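Local coordinates for protein farnesyl pyrophosphate synthetase (Staphylococcus aureus, PDB 5H9D) that probably catalyses the magnesium-dependent lengthening of allylic diphosphates with isopentenyl diphosphate to make heptaprenyl diphosphate, at residues L236-E241 against Q269-S274; V211-S216 against V225-L230; D150-Q155 against E253-D258; M203-I208 against K312-R317; K195-Y200 against S289-L294. One frame throughout, in Å; residues are numbered along the deposited sequence.

Contact 1: residues L236-E241 against Q269-S274; sequences LPILLE and QIIRKS
Ile271 carries the apolar half of this contact, pushing its side chain between Pro237, Ile238 and Glu241 on one flank of helix 236-243. Its CD1 does most of the touching: it lies 3.5 Å from Glu241 CB, so the methylene root of an acidic residue serves as hydrocarbon, and 3.6 Å from Pro237 O. CG1 stands beside the backbone N (chi1 -84°), and the further bend at chi2 (-64°) turns CD1 toward the helix. The Ile238 side chain crosses that of Ile271 at about a right angle, CG1 to CG1 at 4.2 Å, while Ile271 CG2 meets Pro237 CB at 4.3 Å. Proline suits the first turn of a helix, where no amide hydrogen is needed for an i-4 bond. In the all-helical isoprenyl diphosphate synthase fold this is packing between helices, joining 236-243 to the end of 261-272; Phe214 and Phe248 also line Ile271. The polar half joins the far end of Glu241 to Ser274. Ser274 OG gives a weak hydrogen bond of 2.9 Å to Glu241 OE2, an oxygen that is also bonded to Ser276 OG. Ser274 OG in turn caps Ser276 N at the start of helix 276-296, a place for which a short hydroxyl side chain is well suited. Glu241 OE1 is bound by Asn245 ND2, so both oxygens of this buried carboxylate have hydrogen-bond partners.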
# COMPACT_ATOMS: atom_id res chain seq x y z
N LEU A 236 16.53 4.86 -14.32
CA LEU A 236 17.19 4.31 -15.50
C LEU A 236 17.88 5.32 -16.44
O LEU A 236 19.06 5.17 -16.75
CB LEU A 236 16.23 3.40 -16.28
CG LEU A 236 16.91 2.55 -17.37
CD1 LEU A 236 18.00 1.76 -16.70
CD2 LEU A 236 15.95 1.62 -18.08
N PRO A 237 17.15 6.35 -16.90
CA PRO A 237 17.82 7.30 -17.80
C PRO A 237 19.16 7.78 -17.21
O PRO A 237 20.21 7.72 -17.85
CB PRO A 237 16.83 8.44 -17.90
CG PRO A 237 15.52 7.77 -17.65
CD PRO A 237 15.81 6.83 -16.55
N ILE A 238 19.09 8.22 -15.95
CA ILE A 238 20.26 8.74 -15.25
C ILE A 238 21.36 7.74 -14.97
O ILE A 238 22.51 8.12 -14.84
CB ILE A 238 19.83 9.44 -13.96
CG1 ILE A 238 18.65 10.39 -14.28
CG2 ILE A 238 20.99 10.25 -13.42
CD1 ILE A 238 18.16 11.21 -13.12
N LEU A 239 21.03 6.45 -14.89
CA LEU A 239 22.03 5.41 -14.64
C LEU A 239 22.79 5.14 -15.93
O LEU A 239 23.98 4.84 -15.91
CB LEU A 239 21.36 4.12 -14.16
CG LEU A 239 20.82 4.20 -12.73
CD1 LEU A 239 19.70 3.20 -12.47
CD2 LEU A 239 21.98 3.97 -11.79
N LEU A 240 22.07 5.26 -17.04
CA LEU A 240 22.63 5.02 -18.35
C LEU A 240 23.60 6.11 -18.74
O LEU A 240 24.70 5.84 -19.19
CB LEU A 240 21.52 4.91 -19.40
CG LEU A 240 20.60 3.70 -19.20
CD1 LEU A 240 19.62 3.60 -20.31
CD2 LEU A 240 21.42 2.43 -19.13
N GLU A 241 23.21 7.36 -18.55
CA GLU A 241 24.11 8.43 -18.90
C GLU A 241 25.34 8.41 -18.01
O GLU A 241 26.38 8.91 -18.39
CB GLU A 241 23.40 9.79 -18.81
CG GLU A 241 24.17 10.95 -19.46
CD GLU A 241 24.61 10.67 -20.90
OE1 GLU A 241 25.38 11.47 -21.47
OE2 GLU A 241 24.20 9.63 -21.47
N GLN A 269 18.87 18.81 -17.79
CA GLN A 269 18.99 19.36 -19.15
C GLN A 269 19.95 18.55 -19.99
O GLN A 269 19.88 18.58 -21.21
CB GLN A 269 19.49 20.81 -19.11
CG GLN A 269 18.65 21.78 -19.93
CD GLN A 269 17.23 21.89 -19.40
OE1 GLN A 269 17.00 22.34 -18.27
NE2 GLN A 269 16.26 21.49 -20.22
N ILE A 270 20.86 17.83 -19.34
CA ILE A 270 21.84 17.01 -20.04
C ILE A 270 21.22 15.68 -20.46
O ILE A 270 21.51 15.16 -21.53
CB ILE A 270 23.08 16.72 -19.15
CG1 ILE A 270 23.86 18.02 -18.89
CG2 ILE A 270 23.99 15.71 -19.84
CD1 ILE A 270 24.40 18.70 -20.15
N ILE A 271 20.35 15.14 -19.61
CA ILE A 271 19.70 13.87 -19.91
C ILE A 271 18.86 13.94 -21.19
O ILE A 271 18.83 12.98 -21.97
CB ILE A 271 18.81 13.40 -18.71
CG1 ILE A 271 19.66 12.65 -17.67
CG2 ILE A 271 17.71 12.49 -19.20
CD1 ILE A 271 20.28 11.33 -18.18
N ARG A 272 18.21 15.07 -21.41
CA ARG A 272 17.34 15.25 -22.57
C ARG A 272 18.00 15.19 -23.95
O ARG A 272 17.52 14.47 -24.83
CB ARG A 272 16.56 16.55 -22.44
CG ARG A 272 15.77 16.59 -21.14
CD ARG A 272 15.15 17.94 -20.89
NE ARG A 272 13.93 18.15 -21.66
CZ ARG A 272 13.02 19.08 -21.39
NH1 ARG A 272 13.22 19.92 -20.36
NH2 ARG A 272 11.91 19.17 -22.11
N LYS A 273 19.09 15.93 -24.16
CA LYS A 273 19.74 15.88 -25.47
C LYS A 273 20.60 14.62 -25.55
O LYS A 273 21.48 14.50 -26.41
CB LYS A 273 20.60 17.12 -25.71
CG LYS A 273 21.12 17.23 -27.17
CD LYS A 273 19.97 17.43 -28.18
CE LYS A 273 20.44 17.64 -29.62
NZ LYS A 273 21.03 16.43 -30.25
N SER A 274 20.31 13.69 -24.66
CA SER A 274 21.05 12.44 -24.57
C SER A 274 20.43 11.26 -25.32
O SER A 274 19.25 11.29 -25.72
CB SER A 274 21.22 12.08 -23.09
OG SER A 274 21.95 10.88 -22.91

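Contact 2: residues V211-S216 against V225-L230; sequences VLDFTS and VGSDLL
Gly226 N donates a nearly straight hydrogen bond to Asp213 O, 3.0 Å long with 166° at the hydrogen, and Val225 CA adds a C-H...O contact to the same oxygen at 3.5 Å. The backbone of Gly226 has a positive phi (76°), which glycine adopts without strain. Beside the backbone link, Asp213 OD1 accepts from Asp228 N at 3.2 Å, approached from above the carboxylate plane, so an aspartate from another helix binds an amide in the first turn of helix 227-230. The two carboxylates come close, Asp213 OD2 to Asp228 OD2 at 2.9 Å, with their planes 30° apart. On the apolar side the Phe214 ring comes obliquely to the bare Gly226 CA, 4.0 Å from CE1, and to Leu229 CB, 4.5 Å from CZ. Ile238, Ile268 and Ile271 add hydrocarbon around that ring, as suits a large buried aromatic. Val225 CG2 reaches back to Phe214 O. Asp213 is the last aspartate of the DDxxD sequence formed with Asp209 and Asp210, the second aspartate-rich motif of polyprenyl synthases, which in relatives faces the magnesium ions that hold the allylic diphosphate.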
# COMPACT_ATOMS: atom_id res chain seq x y z
N VAL A 211 11.14 7.89 -17.85
CA VAL A 211 11.59 8.59 -19.03
C VAL A 211 10.75 9.86 -19.16
O VAL A 211 11.30 10.93 -19.38
CB VAL A 211 11.45 7.72 -20.30
CG1 VAL A 211 11.90 8.51 -21.51
CG2 VAL A 211 12.30 6.48 -20.17
N LEU A 212 9.44 9.75 -18.95
CA LEU A 212 8.55 10.90 -19.07
C LEU A 212 8.75 11.97 -18.00
O LEU A 212 8.04 12.96 -17.97
CB LEU A 212 7.10 10.46 -19.04
CG LEU A 212 6.49 9.63 -20.18
CD1 LEU A 212 5.01 9.39 -19.86
CD2 LEU A 212 6.66 10.35 -21.49
N ASP A 213 9.71 11.78 -17.13
CA ASP A 213 9.92 12.76 -16.09
C ASP A 213 10.90 13.80 -16.61
O ASP A 213 11.06 14.87 -16.02
CB ASP A 213 10.43 12.09 -14.81
CG ASP A 213 9.95 12.78 -13.55
OD1 ASP A 213 10.59 13.77 -13.12
OD2 ASP A 213 8.90 12.34 -13.00
N PHE A 214 11.54 13.49 -17.74
CA PHE A 214 12.52 14.39 -18.35
C PHE A 214 12.01 14.91 -19.70
O PHE A 214 12.30 16.04 -20.10
CB PHE A 214 13.84 13.64 -18.57
CG PHE A 214 14.59 13.35 -17.30
CD1 PHE A 214 15.28 14.36 -16.63
CD2 PHE A 214 14.64 12.05 -16.78
CE1 PHE A 214 16.01 14.08 -15.47
CE2 PHE A 214 15.37 11.78 -15.63
CZ PHE A 214 16.06 12.80 -14.97
N THR A 215 11.23 14.09 -20.39
CA THR A 215 10.72 14.43 -21.71
C THR A 215 9.33 15.08 -21.81
O THR A 215 8.98 15.64 -22.86
CB THR A 215 10.73 13.15 -22.58
OG1 THR A 215 9.89 12.15 -21.98
CG2 THR A 215 12.14 12.61 -22.71
N SER A 216 8.55 15.03 -20.72
CA SER A 216 7.18 15.58 -20.69
C SER A 216 7.09 17.10 -20.44
O SER A 216 7.93 17.87 -20.90
CB SER A 216 6.38 14.82 -19.64
OG SER A 216 4.97 14.91 -19.84
N VAL A 225 9.74 18.74 -13.44
CA VAL A 225 10.38 17.96 -14.48
C VAL A 225 11.73 17.75 -13.79
O VAL A 225 12.24 18.65 -13.09
CB VAL A 225 10.52 18.80 -15.78
CG1 VAL A 225 11.30 20.09 -15.50
CG2 VAL A 225 11.19 17.99 -16.88
N GLY A 226 12.31 16.56 -13.95
CA GLY A 226 13.55 16.28 -13.25
C GLY A 226 13.08 16.02 -11.83
O GLY A 226 13.85 15.67 -10.94
N SER A 227 11.79 16.21 -11.63
CA SER A 227 11.13 16.01 -10.36
C SER A 227 11.76 14.85 -9.55
O SER A 227 12.16 15.03 -8.39
CB SER A 227 9.65 15.75 -10.61
OG SER A 227 8.91 15.66 -9.41
N ASP A 228 11.87 13.68 -10.18
CA ASP A 228 12.46 12.51 -9.54
C ASP A 228 13.91 12.71 -9.13
O ASP A 228 14.39 12.10 -8.19
CB ASP A 228 12.39 11.29 -10.45
CG ASP A 228 10.99 10.79 -10.65
OD1 ASP A 228 10.23 10.77 -9.66
OD2 ASP A 228 10.67 10.40 -11.79
N LEU A 229 14.63 13.55 -9.87
CA LEU A 229 16.02 13.81 -9.58
C LEU A 229 16.10 14.86 -8.48
O LEU A 229 17.02 14.84 -7.65
CB LEU A 229 16.73 14.30 -10.83
CG LEU A 229 18.22 14.51 -10.70
CD1 LEU A 229 18.87 13.22 -10.24
CD2 LEU A 229 18.79 14.97 -12.04
N LEU A 230 15.14 15.78 -8.47
CA LEU A 230 15.11 16.82 -7.46
C LEU A 230 14.88 16.19 -6.11
O LEU A 230 15.20 16.77 -5.08
CB LEU A 230 14.02 17.84 -7.79
CG LEU A 230 14.38 18.62 -9.06
CD1 LEU A 230 13.15 19.18 -9.76
CD2 LEU A 230 15.32 19.72 -8.67

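Contact 3: residues D150-Q155 against E253-D258; sequences DQFNSQ and EQLRRD
The Phe152 ring lies against the backbone of Arg256 and Arg257. Arg256 CA sits over one face, 3.6 Å from the ring centroid in a CH-pi contact, and Arg257 N stands over the same face toward the rim. At the ring's edge, in its plane, is Arg257 NH1, 3.3 Å from Phe152 CE2; the guanidinium plane is turned 67° from the ring, so the two do not stack. Phe152 occupies the third position of a type II beta turn from Asp150 to Asn153, closed by a bond from Asn153 N to Asp150 O. This turn links helix 127-150 to the loop before helix 158-183, and residues 151-155 run almost antiparallel to 253-257, in the loop between helices 246-253 and 261-272. Such loop-to-loop packing joins two connections of the all-helical fold at its periphery. The positive phi of Phe152 (75°) goes with this turn position, from which its ring reaches the other loop. Leu255 suits the inner side: its CG lies 4.2 Å from Phe152 CE1, and Phe264 of helix 261-272 touches both side chains. The extended Gln151 crosses Arg257 at about a right angle, its OE1 2.9 Å from Arg257 NH1. At the other end of the contact the small Ser154 fits close against the last turn of helix 246-253, its OG directed at Glu253 CA and the nearby CG. Asn153 points away from the other loop and shapes its own: in an Asx turn, Asn153 OD1 accepts from Gln155 N at 2.7 Å, the donor lying in the plane of the amide carbonyl.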
# COMPACT_ATOMS: atom_id res chain seq x y z
N ASP A 150 17.64 5.13 -0.61
CA ASP A 150 18.54 5.24 -1.77
C ASP A 150 18.66 6.69 -2.20
O ASP A 150 19.62 7.05 -2.91
CB ASP A 150 17.97 4.49 -2.99
CG ASP A 150 18.46 3.05 -3.10
OD1 ASP A 150 19.54 2.75 -2.56
OD2 ASP A 150 17.75 2.24 -3.75
N GLN A 151 17.68 7.52 -1.81
CA GLN A 151 17.65 8.92 -2.22
C GLN A 151 19.02 9.61 -2.27
O GLN A 151 19.70 9.76 -1.27
CB GLN A 151 16.65 9.70 -1.34
CG GLN A 151 15.23 9.79 -2.01
CD GLN A 151 14.15 10.52 -1.17
OE1 GLN A 151 14.36 11.64 -0.68
NE2 GLN A 151 12.98 9.89 -1.03
N PHE A 152 19.43 9.97 -3.49
CA PHE A 152 20.70 10.64 -3.79
C PHE A 152 21.97 9.80 -3.75
O PHE A 152 23.08 10.33 -3.64
CB PHE A 152 20.89 11.87 -2.91
CG PHE A 152 20.06 13.03 -3.36
CD1 PHE A 152 20.37 13.69 -4.55
CD2 PHE A 152 18.94 13.44 -2.62
CE1 PHE A 152 19.58 14.73 -5.00
CE2 PHE A 152 18.14 14.48 -3.06
CZ PHE A 152 18.46 15.13 -4.26
N ASN A 153 21.79 8.49 -3.85
CA ASN A 153 22.92 7.56 -3.85
C ASN A 153 23.38 7.35 -5.27
O ASN A 153 22.79 6.56 -6.01
CB ASN A 153 22.50 6.20 -3.30
CG ASN A 153 23.67 5.27 -3.12
OD1 ASN A 153 24.55 5.20 -3.99
ND2 ASN A 153 23.70 4.56 -1.99
N SER A 154 24.45 8.04 -5.66
CA SER A 154 24.98 7.94 -7.01
C SER A 154 25.83 6.72 -7.27
O SER A 154 26.44 6.60 -8.32
CB SER A 154 25.80 9.19 -7.31
OG SER A 154 26.67 9.46 -6.23
N GLN A 155 25.88 5.80 -6.32
CA GLN A 155 26.70 4.60 -6.49
C GLN A 155 25.88 3.33 -6.73
O GLN A 155 26.42 2.23 -6.87
CB GLN A 155 27.60 4.44 -5.25
CG GLN A 155 28.24 5.77 -4.78
CD GLN A 155 29.16 6.41 -5.83
OE1 GLN A 155 29.04 7.60 -6.13
NE2 GLN A 155 30.08 5.61 -6.39
N GLU A 253 27.55 12.40 -8.35
CA GLU A 253 28.11 12.04 -7.06
C GLU A 253 28.03 13.21 -6.08
O GLU A 253 27.95 12.99 -4.88
CB GLU A 253 29.60 11.67 -7.18
CG GLU A 253 29.96 10.32 -7.79
CD GLU A 253 31.42 9.95 -7.51
OE1 GLU A 253 32.23 10.87 -7.23
OE2 GLU A 253 31.76 8.74 -7.57
N GLN A 254 28.08 14.44 -6.58
CA GLN A 254 28.06 15.61 -5.71
C GLN A 254 26.67 16.17 -5.51
O GLN A 254 26.52 17.22 -4.89
CB GLN A 254 28.91 16.75 -6.28
CG GLN A 254 30.25 16.38 -6.86
CD GLN A 254 31.19 15.75 -5.86
OE1 GLN A 254 31.50 16.34 -4.83
NE2 GLN A 254 31.64 14.53 -6.15
N LEU A 255 25.65 15.49 -6.02
CA LEU A 255 24.29 16.01 -5.96
C LEU A 255 23.41 15.59 -4.78
O LEU A 255 23.28 14.41 -4.49
CB LEU A 255 23.58 15.68 -7.28
CG LEU A 255 22.33 16.46 -7.70
CD1 LEU A 255 22.66 17.92 -7.95
CD2 LEU A 255 21.77 15.84 -8.96
N ARG A 256 22.82 16.57 -4.11
CA ARG A 256 21.90 16.33 -2.99
C ARG A 256 20.92 17.46 -2.78
O ARG A 256 21.09 18.56 -3.32
CB ARG A 256 22.64 16.04 -1.66
CG ARG A 256 24.03 16.66 -1.47
CD ARG A 256 24.00 18.14 -1.18
NE ARG A 256 25.37 18.65 -1.11
CZ ARG A 256 25.70 19.93 -1.05
NH1 ARG A 256 24.76 20.88 -1.05
NH2 ARG A 256 26.98 20.27 -1.00
N ARG A 257 19.89 17.19 -2.00
CA ARG A 257 18.83 18.16 -1.74
C ARG A 257 19.26 19.63 -1.65
O ARG A 257 18.72 20.49 -2.34
CB ARG A 257 18.06 17.75 -0.49
CG ARG A 257 16.88 16.83 -0.79
CD ARG A 257 16.14 16.37 0.48
NE ARG A 257 16.82 15.28 1.18
CZ ARG A 257 16.91 14.03 0.73
NH1 ARG A 257 16.36 13.69 -0.43
NH2 ARG A 257 17.56 13.11 1.45
N ASP A 258 20.24 19.93 -0.80
CA ASP A 258 20.67 21.30 -0.65
C ASP A 258 21.49 21.86 -1.82
O ASP A 258 22.09 22.93 -1.71
CB ASP A 258 21.44 21.47 0.66
CG ASP A 258 22.32 20.27 1.00
OD1 ASP A 258 21.77 19.17 1.25
OD2 ASP A 258 23.55 20.44 1.03

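Contact 4: residues M203-I208 against K312-R317; sequences MSFQII and KKMGSR
Met314, the first residue of 312-317 to meet helix 188-215, sets its sulfur beside the Phe205 ring in a Met-aromatic contact: SD is 4.2 Å from Phe205 CD1 and approaches obliquely, 57° off the ring normal. A flexible, polarisable thioether suits such a place. The Met314 carbonyl faces the other helix too, O lying 3.6 Å from Ile208 CD1. Next comes Gly315, whose CA is 3.8 Å from the same Ile208 CD1; with no side chain, its backbone can sit directly on the methyl. Ser316 is the centre of an inverse gamma turn, and the following Arg317 points toward helix 188-215. Arg317 leaves with CG anti to the backbone N (chi1 179°); the chain bends at chi2 and chi3, and the guanidinium lies with one face against Ile208. Ile208 CG2 lies 3.7 Å above the guanidinium plane, over its centre, so a branched aliphatic residue supports a flat cation. The placing of Arg317 NH2 near the Phe205 ring is doubtful. From its own segment Arg317 NE gives Met314 O a weak bond of 3.4 Å. Ser284 and Leu288 of helix 276-296 flank the contact. Across the two segments there is no hydrogen bond, so the contact between them is mainly apolar packing, with the cation resting on a hydrocarbon face. Long, weak ion pairs from Arg317 NH1 to Asp209 OD1 and Thr319 OXT probably offset the guanidinium charge in part.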
# COMPACT_ATOMS: atom_id res chain seq x y z
N MET A 203 7.05 -3.67 -15.49
CA MET A 203 8.43 -3.17 -15.57
C MET A 203 8.50 -2.09 -16.64
O MET A 203 9.07 -1.01 -16.42
CB MET A 203 9.41 -4.31 -15.92
CG MET A 203 9.49 -5.42 -14.86
SD MET A 203 10.30 -4.90 -13.35
CE MET A 203 11.93 -4.42 -13.97
N SER A 204 7.91 -2.37 -17.79
CA SER A 204 7.88 -1.39 -18.87
C SER A 204 7.16 -0.11 -18.44
O SER A 204 7.59 1.01 -18.74
CB SER A 204 7.17 -1.98 -20.07
OG SER A 204 6.61 -0.94 -20.84
N PHE A 205 6.04 -0.31 -17.74
CA PHE A 205 5.21 0.75 -17.23
C PHE A 205 6.06 1.80 -16.53
O PHE A 205 6.12 2.95 -16.96
CB PHE A 205 4.20 0.14 -16.25
CG PHE A 205 3.13 1.10 -15.77
CD1 PHE A 205 2.31 1.77 -16.67
CD2 PHE A 205 2.91 1.30 -14.41
CE1 PHE A 205 1.30 2.61 -16.22
CE2 PHE A 205 1.90 2.12 -13.97
CZ PHE A 205 1.10 2.78 -14.86
N GLN A 206 6.71 1.37 -15.45
CA GLN A 206 7.57 2.23 -14.63
C GLN A 206 8.73 2.85 -15.40
O GLN A 206 9.06 4.02 -15.20
CB GLN A 206 8.12 1.44 -13.42
CG GLN A 206 8.86 2.31 -12.39
CD GLN A 206 7.99 3.48 -11.87
OE1 GLN A 206 6.97 3.25 -11.21
NE2 GLN A 206 8.39 4.72 -12.20
N ILE A 207 9.37 2.08 -16.27
CA ILE A 207 10.48 2.63 -17.00
C ILE A 207 9.98 3.82 -17.81
O ILE A 207 10.66 4.83 -17.95
CB ILE A 207 11.14 1.59 -17.91
CG1 ILE A 207 11.81 0.52 -17.05
CG2 ILE A 207 12.16 2.27 -18.79
CD1 ILE A 207 12.53 -0.57 -17.79
N ILE A 208 8.75 3.72 -18.31
CA ILE A 208 8.19 4.81 -19.08
C ILE A 208 7.98 6.04 -18.22
O ILE A 208 8.33 7.14 -18.64
CB ILE A 208 6.91 4.37 -19.80
CG1 ILE A 208 7.32 3.64 -21.09
CG2 ILE A 208 6.00 5.55 -20.11
CD1 ILE A 208 6.32 2.60 -21.54
N LYS A 312 -0.37 -2.70 -26.13
CA LYS A 312 0.28 -1.92 -27.16
C LYS A 312 0.16 -0.43 -27.00
O LYS A 312 0.89 0.32 -27.65
CB LYS A 312 -0.20 -2.33 -28.54
CG LYS A 312 0.46 -3.60 -29.03
CD LYS A 312 0.14 -3.78 -30.49
CE LYS A 312 0.36 -5.17 -30.99
NZ LYS A 312 -0.06 -5.16 -32.41
N LYS A 313 -0.76 -0.00 -26.16
CA LYS A 313 -0.90 1.41 -25.88
C LYS A 313 0.09 1.63 -24.73
O LYS A 313 0.97 2.50 -24.80
CB LYS A 313 -2.34 1.77 -25.46
CG LYS A 313 -3.36 1.53 -26.56
CD LYS A 313 -4.65 2.35 -26.40
CE LYS A 313 -5.53 2.24 -27.67
NZ LYS A 313 -6.67 3.22 -27.74
N MET A 314 -0.02 0.80 -23.69
CA MET A 314 0.87 0.87 -22.53
C MET A 314 2.25 1.39 -22.89
O MET A 314 2.79 2.26 -22.20
CB MET A 314 1.04 -0.52 -21.88
CG MET A 314 -0.06 -0.93 -20.93
SD MET A 314 -0.27 0.19 -19.56
CE MET A 314 -1.68 1.13 -20.15
N GLY A 315 2.82 0.86 -23.97
CA GLY A 315 4.15 1.26 -24.38
C GLY A 315 4.19 2.45 -25.30
O GLY A 315 5.04 3.32 -25.17
N SER A 316 3.28 2.48 -26.26
CA SER A 316 3.21 3.60 -27.19
C SER A 316 2.39 4.70 -26.52
O SER A 316 1.42 5.23 -27.10
CB SER A 316 2.55 3.18 -28.50
OG SER A 316 2.37 4.29 -29.34
N ARG A 317 2.78 5.03 -25.29
CA ARG A 317 2.10 6.04 -24.48
C ARG A 317 3.06 7.18 -24.19
O ARG A 317 4.25 7.09 -24.49
CB ARG A 317 1.64 5.41 -23.17
CG ARG A 317 0.94 6.34 -22.20
CD ARG A 317 1.60 6.31 -20.82
NE ARG A 317 1.91 4.95 -20.38
CZ ARG A 317 2.43 4.63 -19.19
NH1 ARG A 317 2.70 5.57 -18.28
NH2 ARG A 317 2.70 3.37 -18.91

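Contact 5: residues K195-Y200 against S289-L294; sequences KMIGHY and SKALNL
Tyr200 meets Lys290 across one face of its ring, and around this pair helices 188-215 and 276-296 pack antiparallel in the all-helical synthase fold, their local axes 8.4 Å apart and crossing at -155°. Lys290 CB sits over that face, 3.7 Å from the centroid, in a CH-pi contact; the rest of the chain crosses obliquely beside the ring, bringing CD to 3.8 Å from Tyr200 CZ. Lysine suits this place because its methylenes can line the ring. Leu294 fills the next place: its CD1 reaches Met196 CB at 3.7 Å and Tyr200 CE2 at 3.8 Å, while its side chain slides past Ile197 in the opposite direction. Ala291 is small enough to let the backbones approach, its CA only 4.8 Å from Ile197 CA, and its CB meets Tyr200 CB. Further out, Tyr287 touches Tyr200, Ile295 touches Ile197, and aromatic packing from a bound peptide reaches Met196, Tyr200 and Lys290. Tyr200 CG stands beside the backbone N (chi1 -64°), and chi2 (-33°) sets the turn of the ring. Its opposite face lies against its own helix, with Met196 O 3.3 Å above the ring plane, toward the rim.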
# COMPACT_ATOMS: atom_id res chain seq x y z
N LYS A 195 0.89 -14.28 -15.03
CA LYS A 195 1.73 -13.72 -13.98
C LYS A 195 2.92 -13.03 -14.69
O LYS A 195 3.23 -11.87 -14.41
CB LYS A 195 2.24 -14.81 -13.04
CG LYS A 195 3.09 -14.27 -11.86
CD LYS A 195 4.35 -15.13 -11.60
CE LYS A 195 4.06 -16.49 -10.94
NZ LYS A 195 4.05 -16.45 -9.42
N MET A 196 3.58 -13.74 -15.61
CA MET A 196 4.71 -13.18 -16.36
C MET A 196 4.35 -12.01 -17.30
O MET A 196 5.11 -11.02 -17.35
CB MET A 196 5.44 -14.28 -17.18
CG MET A 196 6.14 -15.30 -16.30
SD MET A 196 7.04 -16.50 -17.21
CE MET A 196 8.56 -15.74 -17.17
N ILE A 197 3.22 -12.10 -18.02
CA ILE A 197 2.80 -11.02 -18.91
C ILE A 197 2.65 -9.73 -18.09
O ILE A 197 3.19 -8.66 -18.45
CB ILE A 197 1.43 -11.30 -19.56
CG1 ILE A 197 1.55 -12.45 -20.56
CG2 ILE A 197 0.92 -10.03 -20.23
CD1 ILE A 197 0.27 -12.81 -21.21
N GLY A 198 1.90 -9.85 -16.99
CA GLY A 198 1.69 -8.71 -16.12
C GLY A 198 2.97 -8.15 -15.54
O GLY A 198 3.16 -6.93 -15.48
N HIS A 199 3.87 -9.02 -15.10
CA HIS A 199 5.12 -8.54 -14.55
C HIS A 199 5.92 -7.73 -15.57
O HIS A 199 6.47 -6.70 -15.22
CB HIS A 199 5.95 -9.71 -14.01
CG HIS A 199 7.38 -9.36 -13.76
ND1 HIS A 199 8.34 -9.38 -14.75
CD2 HIS A 199 8.01 -8.94 -12.64
CE1 HIS A 199 9.49 -8.97 -14.25
NE2 HIS A 199 9.32 -8.70 -12.98
N TYR A 200 5.98 -8.20 -16.83
CA TYR A 200 6.72 -7.46 -17.89
C TYR A 200 6.05 -6.11 -18.23
O TYR A 200 6.74 -5.13 -18.49
CB TYR A 200 6.85 -8.27 -19.21
CG TYR A 200 7.67 -9.55 -19.13
CD1 TYR A 200 8.77 -9.65 -18.27
CD2 TYR A 200 7.37 -10.64 -19.95
CE1 TYR A 200 9.54 -10.79 -18.23
CE2 TYR A 200 8.14 -11.79 -19.92
CZ TYR A 200 9.23 -11.86 -19.05
OH TYR A 200 10.04 -12.98 -19.04
N SER A 289 7.91 -6.44 -25.62
CA SER A 289 7.93 -7.56 -26.55
C SER A 289 7.90 -8.84 -25.73
O SER A 289 7.17 -9.77 -26.03
CB SER A 289 9.21 -7.56 -27.38
OG SER A 289 9.35 -6.35 -28.08
N LYS A 290 8.69 -8.90 -24.67
CA LYS A 290 8.65 -10.09 -23.86
C LYS A 290 7.20 -10.36 -23.47
O LYS A 290 6.79 -11.51 -23.32
CB LYS A 290 9.52 -9.96 -22.60
CG LYS A 290 10.92 -10.56 -22.73
CD LYS A 290 11.74 -10.31 -21.47
CE LYS A 290 13.03 -11.10 -21.48
NZ LYS A 290 12.77 -12.57 -21.65
N ALA A 291 6.42 -9.30 -23.33
CA ALA A 291 5.03 -9.48 -22.93
C ALA A 291 4.16 -9.87 -24.11
O ALA A 291 3.30 -10.74 -23.98
CB ALA A 291 4.49 -8.23 -22.24
N LEU A 292 4.37 -9.23 -25.26
CA LEU A 292 3.60 -9.52 -26.46
C LEU A 292 3.84 -10.94 -26.98
O LEU A 292 2.94 -11.56 -27.51
CB LEU A 292 3.93 -8.50 -27.54
CG LEU A 292 3.18 -7.22 -27.16
CD1 LEU A 292 3.76 -6.02 -27.83
CD2 LEU A 292 1.73 -7.39 -27.55
N ASN A 293 5.05 -11.44 -26.79
CA ASN A 293 5.37 -12.80 -27.21
C ASN A 293 4.47 -13.78 -26.45
O ASN A 293 3.83 -14.65 -27.05
CB ASN A 293 6.86 -13.11 -26.94
CG ASN A 293 7.18 -14.59 -27.12
OD1 ASN A 293 6.96 -15.17 -28.19
ND2 ASN A 293 7.70 -15.21 -26.07
N LEU A 294 4.42 -13.62 -25.14
CA LEU A 294 3.61 -14.48 -24.28
C LEU A 294 2.11 -14.29 -24.49
O LEU A 294 1.33 -15.20 -24.21
CB LEU A 294 3.94 -14.20 -22.82
CG LEU A 294 5.25 -14.73 -22.26
CD1 LEU A 294 5.42 -14.24 -20.85
CD2 LEU A 294 5.23 -16.26 -22.26

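In the fold
From the N terminus, the loop after helix 127-150 opens contact 3 first. Helix 188-215 then opens contacts 5, 4 and 2 in turn. Contact 2 closes at once, a short loop lying within those of contacts 3, 4 and 5, and contact 1 opens after it in series. Contact 3 closes at 253-258, crossing contact 1, which closes at 269-274 inside the larger loops of contacts 4 and 5. Contact 5 closes on helix 276-296 and contact 4 on helix 302-315; the two cross each other and contact 3. Helix 188-215 thus gathers the C-terminal helices, while contacts 1, 2 and 3 form one side, where Phe214 touches Ile238 and Phe152 touches Leu229.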